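Local coordinates for protein KLLA0C04147p (Kluyveromyces lactis, PDB 5H2D) that binds ergosterol through its oxysterol-binding-related domain, the part crystallised here, and probably transfers sterols between membranes, at residues T372-H375 with R376-R380. Sequence-based numbering, arbitrary orientation.
Sequences TEKH and RVEER
E373 and R376 touch on consecutive turns of helix 367-390, an alpha-helix by its i to i+4 bonding: V377 N to E373 O measures 2.9 Å with an N-H...O angle of 167°, and E378 and E379 repeat the pattern onto K374 and H375. The first bond of the set is longer, 3.3 Å from R376 N to T372 O. Two salt bridges span this stretch of the oxysterol-binding domain. In the i to i+3 pair, the R376 guanidinium grips the E373 carboxylate side-on: NH2 lies 2.8 Å from OE1 of E373, while NE is 3.1 Å from its OE2. Both oxygens lie close to the guanidinium plane, yet the two planes are turned 38° apart, hence R376 NH2 meets OE1 from above the carboxylate. A bend at chi3 swings NE, and with it the guanidinium, round to E373, with V377 CG1 above one guanidinium face, displaced toward its rim. R376 NH1 hydrogen-bonds to F435 O, tying the helix to the chain's C-terminus, and E373 and R376 both touch P357 of helix 357-363. In the i to i+4 pair, K374 runs extended until chi4 (-78°) turns its amine to E378, where NZ sits 2.6 Å from OE2, approaching on the syn side.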
# COMPACT_ATOMS: atom_id res chain seq x y z
N THR A 372 -19.18 17.41 -9.80
CA THR A 372 -19.03 18.25 -10.99
C THR A 372 -17.64 18.09 -11.60
O THR A 372 -17.50 17.91 -12.82
CB THR A 372 -19.28 19.71 -10.62
OG1 THR A 372 -20.61 19.84 -10.08
CG2 THR A 372 -19.14 20.61 -11.84
N GLU A 373 -16.61 18.12 -10.76
CA GLU A 373 -15.24 18.00 -11.25
C GLU A 373 -14.94 16.59 -11.72
O GLU A 373 -14.20 16.40 -12.70
CB GLU A 373 -14.25 18.43 -10.16
CG GLU A 373 -14.23 19.93 -9.98
CD GLU A 373 -13.74 20.64 -11.23
OE1 GLU A 373 -12.53 20.94 -11.32
OE2 GLU A 373 -14.56 20.87 -12.15
N LYS A 374 -15.50 15.59 -11.04
CA LYS A 374 -15.29 14.21 -11.46
C LYS A 374 -15.83 14.00 -12.87
O LYS A 374 -15.19 13.36 -13.71
CB LYS A 374 -15.95 13.25 -10.47
CG LYS A 374 -15.78 11.79 -10.83
CD LYS A 374 -16.46 10.89 -9.81
CE LYS A 374 -16.10 9.43 -9.98
NZ LYS A 374 -16.83 8.80 -11.11
N HIS A 375 -17.02 14.52 -13.14
CA HIS A 375 -17.58 14.37 -14.48
C HIS A 375 -16.65 14.98 -15.51
O HIS A 375 -16.42 14.40 -16.58
CB HIS A 375 -18.96 15.02 -14.51
CG HIS A 375 -19.74 14.73 -15.75
ND1 HIS A 375 -19.57 15.44 -16.92
CD2 HIS A 375 -20.69 13.80 -16.00
CE1 HIS A 375 -20.39 14.95 -17.84
NE2 HIS A 375 -21.08 13.96 -17.31
N ARG A 376 -16.07 16.14 -15.19
CA ARG A 376 -15.20 16.83 -16.14
C ARG A 376 -13.92 16.04 -16.38
O ARG A 376 -13.53 15.80 -17.53
CB ARG A 376 -14.86 18.22 -15.61
CG ARG A 376 -13.97 19.01 -16.55
CD ARG A 376 -13.70 20.42 -16.04
NE ARG A 376 -12.95 20.41 -14.79
CZ ARG A 376 -11.65 20.17 -14.71
NH1 ARG A 376 -10.95 19.92 -15.81
NH2 ARG A 376 -11.04 20.18 -13.53
N VAL A 377 -13.23 15.63 -15.31
CA VAL A 377 -11.94 14.99 -15.55
C VAL A 377 -12.14 13.60 -16.15
O VAL A 377 -11.31 13.14 -16.94
CB VAL A 377 -11.08 14.94 -14.27
CG1 VAL A 377 -10.81 16.36 -13.77
CG2 VAL A 377 -11.73 14.11 -13.20
N GLU A 378 -13.24 12.93 -15.83
CA GLU A 378 -13.49 11.63 -16.44
C GLU A 378 -13.86 11.77 -17.92
O GLU A 378 -13.46 10.93 -18.74
CB GLU A 378 -14.56 10.86 -15.67
CG GLU A 378 -14.02 10.30 -14.35
CD GLU A 378 -15.05 9.52 -13.56
OE1 GLU A 378 -16.23 9.51 -13.96
OE2 GLU A 378 -14.68 8.92 -12.53
N GLU A 379 -14.61 12.82 -18.28
CA GLU A 379 -14.93 13.03 -19.69
C GLU A 379 -13.67 13.31 -20.49
O GLU A 379 -13.49 12.77 -21.59
CB GLU A 379 -15.95 14.16 -19.84
CG GLU A 379 -15.95 14.84 -21.21
CD GLU A 379 -14.96 16.01 -21.30
OE1 GLU A 379 -14.55 16.55 -20.24
OE2 GLU A 379 -14.58 16.38 -22.44
N ARG A 380 -12.79 14.15 -19.96
CA ARG A 380 -11.56 14.47 -20.69
C ARG A 380 -10.71 13.23 -20.89
O ARG A 380 -10.15 13.02 -21.97
CB ARG A 380 -10.77 15.56 -19.98
CG ARG A 380 -9.49 15.92 -20.72
CD ARG A 380 -9.15 17.38 -20.55
NE ARG A 380 -8.45 17.64 -19.30
CZ ARG A 380 -7.25 18.20 -19.21
NH1 ARG A 380 -6.60 18.58 -20.30
NH2 ARG A 380 -6.71 18.39 -18.02